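Local coordinates for protein N-terminal acetyltransferase B complex subunit MDM20 (Candida albicans, PDB 5K04) that serves as the non-catalytic MDM20 subunit of the NatB N-terminal acetyltransferase complex, probably as a helical scaffold that holds the catalytic subunit NAT3, at residues 466-472 and 502-508; 512-516 and 531-535; 711-716 and 735-740. All blocks are in the same frame, centred on the assembly; numbering follows the deposited sequence.

Contact 1: residues 466-472 and 502-508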
# COMPACT_ATOMS: atom_id res chain seq x y z
N TYR A 466 -10.17 4.23 -8.74
CA TYR A 466 -9.41 3.79 -9.91
C TYR A 466 -8.56 4.92 -10.49
O TYR A 466 -7.46 4.67 -10.99
CB TYR A 466 -10.34 3.23 -11.00
CG TYR A 466 -9.51 2.72 -12.15
CD1 TYR A 466 -8.89 1.48 -12.08
CD2 TYR A 466 -9.31 3.48 -13.29
CE1 TYR A 466 -8.08 1.00 -13.12
CE2 TYR A 466 -8.52 3.02 -14.34
CZ TYR A 466 -7.90 1.78 -14.25
OH TYR A 466 -7.10 1.32 -15.29
N ARG A 467 -9.05 6.17 -10.44
CA ARG A 467 -8.25 7.30 -10.94
C ARG A 467 -7.01 7.53 -10.09
O ARG A 467 -6.00 8.02 -10.61
CB ARG A 467 -9.10 8.57 -11.04
CG ARG A 467 -10.14 8.50 -12.16
CD ARG A 467 -10.93 9.79 -12.30
NE ARG A 467 -11.95 9.67 -13.35
CZ ARG A 467 -13.26 9.72 -13.12
NH1 ARG A 467 -13.70 9.89 -11.88
NH2 ARG A 467 -14.12 9.60 -14.13
N PHE A 468 -7.07 7.20 -8.79
CA PHE A 468 -5.86 7.21 -7.98
C PHE A 468 -4.84 6.23 -8.55
O PHE A 468 -3.66 6.56 -8.70
CB PHE A 468 -6.19 6.85 -6.52
CG PHE A 468 -5.18 5.91 -5.89
CD1 PHE A 468 -3.90 6.36 -5.56
CD2 PHE A 468 -5.51 4.59 -5.64
CE1 PHE A 468 -2.97 5.50 -5.02
CE2 PHE A 468 -4.57 3.72 -5.09
CZ PHE A 468 -3.30 4.17 -4.78
N TYR A 469 -5.29 5.02 -8.89
CA TYR A 469 -4.41 4.02 -9.51
C TYR A 469 -3.80 4.53 -10.81
O TYR A 469 -2.61 4.33 -11.07
CB TYR A 469 -5.20 2.72 -9.74
CG TYR A 469 -5.39 1.90 -8.47
CD1 TYR A 469 -4.33 1.19 -7.93
CD2 TYR A 469 -6.62 1.84 -7.82
CE1 TYR A 469 -4.47 0.43 -6.79
CE2 TYR A 469 -6.77 1.08 -6.64
CZ TYR A 469 -5.68 0.37 -6.14
OH TYR A 469 -5.75 -0.38 -4.99
N LEU A 470 -4.60 5.21 -11.65
CA LEU A 470 -4.06 5.80 -12.87
C LEU A 470 -3.01 6.86 -12.56
O LEU A 470 -1.98 6.95 -13.24
CB LEU A 470 -5.20 6.43 -13.68
CG LEU A 470 -6.14 5.54 -14.46
CD1 LEU A 470 -7.23 6.40 -15.13
CD2 LEU A 470 -5.35 4.78 -15.50
N THR A 471 -3.27 7.68 -11.54
CA THR A 471 -2.36 8.76 -11.15
C THR A 471 -1.06 8.22 -10.55
O THR A 471 0.04 8.68 -10.89
CB THR A 471 -3.09 9.66 -10.15
OG1 THR A 471 -4.16 10.33 -10.84
CG2 THR A 471 -2.15 10.70 -9.53
N SER A 472 -1.16 7.23 -9.67
CA SER A 472 0.01 6.64 -9.04
C SER A 472 0.91 5.95 -10.06
O SER A 472 2.14 6.10 -10.02
CB SER A 472 -0.44 5.65 -7.95
OG SER A 472 0.68 5.00 -7.37
N MET A 502 2.36 -2.21 -7.08
CA MET A 502 1.16 -1.47 -7.44
C MET A 502 0.57 -1.91 -8.77
O MET A 502 -0.61 -1.65 -9.04
CB MET A 502 1.46 0.04 -7.49
CG MET A 502 1.41 0.75 -6.14
SD MET A 502 -0.13 0.64 -5.29
CE MET A 502 -0.05 2.16 -4.42
N GLN A 503 1.37 -2.60 -9.59
CA GLN A 503 1.00 -2.87 -10.98
C GLN A 503 -0.17 -3.86 -11.08
O GLN A 503 -1.01 -3.74 -11.98
CB GLN A 503 2.21 -3.42 -11.72
CG GLN A 503 1.94 -3.74 -13.17
CD GLN A 503 3.05 -4.54 -13.79
OE1 GLN A 503 3.32 -5.68 -13.39
NE2 GLN A 503 3.73 -3.93 -14.76
N ASN A 504 -0.22 -4.84 -10.18
CA ASN A 504 -1.22 -5.90 -10.27
C ASN A 504 -1.66 -6.35 -8.89
O ASN A 504 -1.63 -7.53 -8.55
CB ASN A 504 -0.70 -7.09 -11.07
CG ASN A 504 -1.83 -7.85 -11.67
OD1 ASN A 504 -2.92 -7.31 -11.88
ND2 ASN A 504 -1.58 -9.11 -11.96
N SER A 505 -2.06 -5.39 -8.06
CA SER A 505 -2.43 -5.70 -6.70
C SER A 505 -3.87 -6.20 -6.65
O SER A 505 -4.69 -5.90 -7.52
CB SER A 505 -2.25 -4.48 -5.78
OG SER A 505 -3.34 -3.57 -5.84
N ILE A 506 -4.15 -7.00 -5.62
CA ILE A 506 -5.51 -7.50 -5.42
C ILE A 506 -6.47 -6.33 -5.19
O ILE A 506 -7.62 -6.37 -5.62
CB ILE A 506 -5.52 -8.52 -4.27
CG1 ILE A 506 -6.94 -9.05 -4.01
CG2 ILE A 506 -4.92 -7.94 -3.00
CD1 ILE A 506 -7.43 -10.00 -5.08
N SER A 507 -5.98 -5.25 -4.57
CA SER A 507 -6.84 -4.09 -4.32
C SER A 507 -7.20 -3.36 -5.62
O SER A 507 -8.29 -2.79 -5.74
CB SER A 507 -6.16 -3.14 -3.33
OG SER A 507 -5.90 -3.80 -2.09
N LEU A 508 -6.27 -3.34 -6.59
CA LEU A 508 -6.53 -2.74 -7.89
C LEU A 508 -7.54 -3.56 -8.68
O LEU A 508 -8.47 -3.03 -9.29
CB LEU A 508 -5.23 -2.62 -8.70
CG LEU A 508 -5.38 -2.55 -10.22
CD1 LEU A 508 -6.03 -1.24 -10.66
CD2 LEU A 508 -4.01 -2.80 -10.95

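Contact 2: residues 512-516 and 531-535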
# COMPACT_ATOMS: atom_id res chain seq x y z
N VAL A 512 -11.42 -2.85 -10.00
CA VAL A 512 -11.98 -3.06 -11.34
C VAL A 512 -13.17 -4.01 -11.29
O VAL A 512 -14.21 -3.74 -11.90
CB VAL A 512 -10.89 -3.59 -12.30
CG1 VAL A 512 -11.48 -3.96 -13.67
CG2 VAL A 512 -9.75 -2.56 -12.49
N ALA A 513 -13.05 -5.11 -10.53
CA ALA A 513 -14.16 -6.06 -10.40
C ALA A 513 -15.41 -5.39 -9.84
O ALA A 513 -16.53 -5.64 -10.30
CB ALA A 513 -13.75 -7.22 -9.50
N LYS A 514 -15.22 -4.51 -8.84
CA LYS A 514 -16.32 -3.83 -8.18
C LYS A 514 -16.99 -2.82 -9.11
O LYS A 514 -18.22 -2.69 -9.11
CB LYS A 514 -15.80 -3.15 -6.92
CG LYS A 514 -16.88 -2.69 -5.99
CD LYS A 514 -17.39 -3.83 -5.12
CE LYS A 514 -18.32 -3.26 -4.05
NZ LYS A 514 -18.83 -4.30 -3.14
N ILE A 515 -16.20 -2.10 -9.90
CA ILE A 515 -16.76 -1.19 -10.89
C ILE A 515 -17.61 -1.94 -11.90
O ILE A 515 -18.71 -1.50 -12.28
CB ILE A 515 -15.62 -0.41 -11.58
CG1 ILE A 515 -15.04 0.63 -10.62
CG2 ILE A 515 -16.12 0.20 -12.91
CD1 ILE A 515 -13.67 1.13 -11.04
N LEU A 516 -17.09 -3.06 -12.40
CA LEU A 516 -17.82 -3.84 -13.38
C LEU A 516 -19.13 -4.35 -12.80
O LEU A 516 -20.19 -4.20 -13.42
CB LEU A 516 -16.94 -5.00 -13.86
CG LEU A 516 -15.75 -4.57 -14.71
CD1 LEU A 516 -14.74 -5.70 -14.86
CD2 LEU A 516 -16.28 -4.11 -16.05
N PHE A 531 -13.46 -0.29 -18.93
CA PHE A 531 -12.85 -1.32 -18.09
C PHE A 531 -12.79 -2.68 -18.77
O PHE A 531 -11.85 -3.45 -18.50
CB PHE A 531 -13.58 -1.36 -16.75
CG PHE A 531 -13.31 -0.14 -15.92
CD1 PHE A 531 -12.11 -0.03 -15.22
CD2 PHE A 531 -14.20 0.92 -15.90
CE1 PHE A 531 -11.84 1.12 -14.46
CE2 PHE A 531 -13.94 2.07 -15.14
CZ PHE A 531 -12.74 2.16 -14.43
N ILE A 532 -13.72 -2.97 -19.67
CA ILE A 532 -13.53 -4.10 -20.57
C ILE A 532 -12.24 -3.91 -21.37
O ILE A 532 -11.45 -4.85 -21.54
CB ILE A 532 -14.75 -4.26 -21.50
CG1 ILE A 532 -16.00 -4.56 -20.69
CG2 ILE A 532 -14.50 -5.35 -22.52
CD1 ILE A 532 -15.79 -5.61 -19.64
N HIS A 533 -12.00 -2.68 -21.85
CA HIS A 533 -10.79 -2.42 -22.62
C HIS A 533 -9.52 -2.60 -21.77
O HIS A 533 -8.49 -3.02 -22.30
CB HIS A 533 -10.84 -1.03 -23.22
CG HIS A 533 -9.64 -0.72 -24.07
ND1 HIS A 533 -9.42 -1.32 -25.29
CD2 HIS A 533 -8.59 0.10 -23.86
CE1 HIS A 533 -8.29 -0.87 -25.80
NE2 HIS A 533 -7.77 -0.00 -24.96
N TYR A 534 -9.59 -2.30 -20.47
CA TYR A 534 -8.45 -2.58 -19.58
C TYR A 534 -8.19 -4.08 -19.48
O TYR A 534 -7.03 -4.51 -19.50
CB TYR A 534 -8.71 -1.99 -18.19
CG TYR A 534 -7.67 -2.38 -17.17
CD1 TYR A 534 -6.47 -1.68 -17.07
CD2 TYR A 534 -7.87 -3.45 -16.31
CE1 TYR A 534 -5.49 -2.04 -16.14
CE2 TYR A 534 -6.90 -3.81 -15.38
CZ TYR A 534 -5.71 -3.10 -15.30
OH TYR A 534 -4.75 -3.46 -14.38
N LEU A 535 -9.25 -4.88 -19.37
CA LEU A 535 -9.07 -6.33 -19.20
C LEU A 535 -8.39 -6.96 -20.42
O LEU A 535 -7.46 -7.75 -20.29
CB LEU A 535 -10.41 -7.00 -18.94
CG LEU A 535 -11.26 -6.59 -17.73
CD1 LEU A 535 -12.55 -7.39 -17.71
CD2 LEU A 535 -10.50 -6.77 -16.46

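Contact 3: residues 711-716 and 735-740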
# COMPACT_ATOMS: atom_id res chain seq x y z
N GLN A 711 -35.46 -10.46 9.15
CA GLN A 711 -34.33 -9.77 9.78
C GLN A 711 -34.82 -8.71 10.77
O GLN A 711 -34.26 -8.58 11.87
CB GLN A 711 -33.44 -9.15 8.71
CG GLN A 711 -32.42 -10.11 8.11
CD GLN A 711 -31.61 -9.46 6.99
OE1 GLN A 711 -30.50 -8.96 7.19
NE2 GLN A 711 -32.19 -9.44 5.80
N HIS A 712 -35.86 -7.96 10.40
CA HIS A 712 -36.43 -6.97 11.32
C HIS A 712 -37.00 -7.62 12.58
O HIS A 712 -36.92 -7.05 13.67
CB HIS A 712 -37.51 -6.15 10.60
CG HIS A 712 -36.96 -5.18 9.60
ND1 HIS A 712 -37.75 -4.26 8.94
CD2 HIS A 712 -35.70 -4.99 9.16
CE1 HIS A 712 -36.99 -3.53 8.14
NE2 HIS A 712 -35.74 -3.95 8.26
N GLU A 713 -37.61 -8.81 12.43
CA GLU A 713 -38.18 -9.51 13.58
C GLU A 713 -37.10 -10.01 14.53
O GLU A 713 -37.26 -9.94 15.75
CB GLU A 713 -39.03 -10.69 13.10
CG GLU A 713 -40.29 -10.28 12.34
CD GLU A 713 -41.10 -11.47 11.82
OE1 GLU A 713 -40.58 -12.60 11.81
OE2 GLU A 713 -42.26 -11.25 11.40
N ILE A 714 -35.99 -10.51 13.98
CA ILE A 714 -34.88 -10.99 14.82
C ILE A 714 -34.29 -9.84 15.61
O ILE A 714 -33.99 -9.97 16.80
CB ILE A 714 -33.82 -11.68 13.94
CG1 ILE A 714 -34.40 -12.91 13.21
CG2 ILE A 714 -32.59 -12.06 14.75
CD1 ILE A 714 -33.57 -13.33 11.99
N ILE A 715 -34.15 -8.68 14.95
CA ILE A 715 -33.59 -7.49 15.58
C ILE A 715 -34.49 -7.00 16.71
O ILE A 715 -34.01 -6.68 17.81
CB ILE A 715 -33.37 -6.41 14.51
CG1 ILE A 715 -32.15 -6.79 13.66
CG2 ILE A 715 -33.26 -5.04 15.12
CD1 ILE A 715 -31.94 -5.89 12.44
N ASP A 716 -35.81 -6.97 16.48
CA ASP A 716 -36.74 -6.50 17.49
C ASP A 716 -36.84 -7.47 18.67
O ASP A 716 -37.16 -7.06 19.78
CB ASP A 716 -38.13 -6.28 16.89
CG ASP A 716 -38.19 -5.09 15.93
OD1 ASP A 716 -37.28 -4.22 15.95
OD2 ASP A 716 -39.17 -5.02 15.16
N ILE A 735 -30.22 0.48 11.38
CA ILE A 735 -29.79 -0.81 10.87
C ILE A 735 -30.93 -1.51 10.13
O ILE A 735 -30.71 -2.10 9.06
CB ILE A 735 -29.22 -1.66 12.02
CG1 ILE A 735 -27.85 -1.09 12.41
CG2 ILE A 735 -29.16 -3.14 11.64
CD1 ILE A 735 -27.06 -1.94 13.38
N LYS A 736 -32.16 -1.42 10.66
CA LYS A 736 -33.30 -2.01 9.98
C LYS A 736 -33.58 -1.31 8.66
O LYS A 736 -33.88 -1.97 7.65
CB LYS A 736 -34.55 -1.98 10.87
CG LYS A 736 -34.44 -2.89 12.10
CD LYS A 736 -35.78 -3.26 12.68
CE LYS A 736 -36.57 -2.08 13.19
NZ LYS A 736 -37.93 -2.53 13.66
N SER A 737 -33.49 0.03 8.63
CA SER A 737 -33.72 0.76 7.38
C SER A 737 -32.64 0.43 6.36
O SER A 737 -32.92 0.32 5.16
CB SER A 737 -33.76 2.26 7.64
OG SER A 737 -34.90 2.62 8.41
N SER A 738 -31.39 0.29 6.81
CA SER A 738 -30.28 0.00 5.89
C SER A 738 -30.41 -1.40 5.31
O SER A 738 -30.16 -1.61 4.12
CB SER A 738 -28.94 0.14 6.61
OG SER A 738 -27.87 -0.31 5.79
N ILE A 739 -30.77 -2.37 6.14
CA ILE A 739 -31.00 -3.73 5.64
C ILE A 739 -32.09 -3.70 4.58
O ILE A 739 -31.95 -4.29 3.51
CB ILE A 739 -31.35 -4.68 6.80
CG1 ILE A 739 -30.10 -4.99 7.63
CG2 ILE A 739 -32.00 -5.96 6.28
CD1 ILE A 739 -30.44 -5.59 8.98
N GLU A 740 -33.18 -2.98 4.87
CA GLU A 740 -34.30 -2.91 3.94
C GLU A 740 -33.88 -2.30 2.61
O GLU A 740 -34.01 -2.93 1.56
CB GLU A 740 -35.43 -2.09 4.58
CG GLU A 740 -36.64 -1.86 3.64
CD GLU A 740 -37.93 -1.52 4.38
OE1 GLU A 740 -37.92 -1.43 5.62
OE2 GLU A 740 -38.95 -1.34 3.71

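Contact 1: residues 466-472 and 502-508
Met-502, near the end of helix 489-503, turns its CB toward helix 456-485 and lays its terminal methyl against two residues there: CE lies 3.8 Å from Phe-468 CZ, at the edge of that ring, and 4.2 Å from Ser-472 OG. Phe-13 of the NAT3 chain packs on the same methionine, and Val-29 of NAT3 on Ser-472, so this end of the contact borders the catalytic subunit. At Asn-504 and Ser-505 the chain leaves the helical conformation and turns into helix 506-521. Ser-505 is the N-cap of that helix, its OG accepting from Leu-508 N at 3.0 Å. Helices follow one another along this part of the chain, consistent with a TPR-related alpha-alpha fold, and the long helix 456-485 packs against the junction between helices 489-503 and 506-521. Ser-507 follows, its CB 3.2 Å from Tyr-469 OH; that hydroxyl is hydrogen-bonded to Glu-443, whose OE1 also pairs with Ser-505 OG and whose backbone O pairs with Ser-507 OG. Leu-508 completes the interface. Its CB sits over the face of the Tyr-469 ring, 4.0 Å from the centroid, in a CH-pi contact, while its CD1 reaches Tyr-466 CE1 at 3.9 Å, about one helical turn earlier on helix 456-485.

Contact 2: residues 512-516 and 531-535
Helices 506-521 and 525-537 form an antiparallel helical hairpin, the building unit of alpha-alpha repeat proteins and consistent with a TPR-related fold. The two short segments run at 141° to one another, with axes 10.9 Å apart at closest approach, a spacing bridged by apolar contacts between side chains. Among the aliphatic contacts, Leu-516 reaches both Ile-532 and Leu-535: its CD2 is 3.9 Å from Ile-532 CD1, and its CD1 is 4.0 Å from Leu-535 CD1. The same Leu-516 CD2 rests 3.9 Å from Phe-531 CB. Val-512 meets Leu-535 from the preceding turn, CG1 to CD2 at 4.1 Å. Tyr-581 of helix 571-584 touches both leucines and continues this layer into that helix.

Aromatic contacts centre on Phe-531, which is buried and points its CB toward the partner helix. Val-512 CG1 approaches Phe-531 CD1 at 4.3 Å, and Val-512 CG2 lies 4.2 Å from Tyr-534 CE2. Tyr-466 of helix 456-485 stacks edge-to-face with the phenylalanine. Within the hairpin, the ring receives a CH-pi contact from Ile-515, whose CG2 lies over its face, 3.9 Å from the Phe-531 ring centroid and 26° off the normal.

Contact 3: residues 711-716 and 735-740
Two polar links and a small apolar strip join these nearly antiparallel helices, whose segments meet at 165° with axes 10.3 Å apart. His-712 NE2 donates to the backbone O of Lys-736 at 2.8 Å; that carbonyl also accepts from Glu-740 N within its own helix, so it serves two donors. The imidazole face is covered by Lys-736 CB, 3.8 Å from the ring centroid, in a CH-pi contact. The lysine side chain then reaches across to Asp-716 on helix 707-717, its NZ forming a salt bridge with OD1 at 2.9 Å and a weak hydrogen bond to OD2 at 3.2 Å. Gln-711 OE1 packs 3.5 Å from Ile-739 CG2 but takes its hydrogen bond from Asn-423, while its NE2 donates to Leu-707 O. Beside the polar links, Ile-715 CD1 meets Ile-739 CD1 at 3.8 Å. Helix 707-717 is thereby fastened to the C-terminal helix 729-747, with the loop residues Leu-658 and Thr-424 packing on Gln-711 and Ile-735.

How the contacts relate
Going from the N terminus, helix 456-485 leads through helix 489-503 into helix 506-521, and contact 1 closes that path. Contact 2 follows in series, closing the short connection from helix 506-521 to helix 525-537. Neither nests in nor crosses the other, yet they share helix 506-521 and touch directly: Tyr-466 bridges to Ile-515, Phe-531 and Tyr-534, so three helices pack as one body, and the centres of the two contacts lie about 12 Å apart. Contact 3 comes much later and closes the connection between the chain's last two helices, 707-717 and 729-747. Its centre lies about 36 Å from that of contact 1 and about 33 Å from that of contact 2, touching neither.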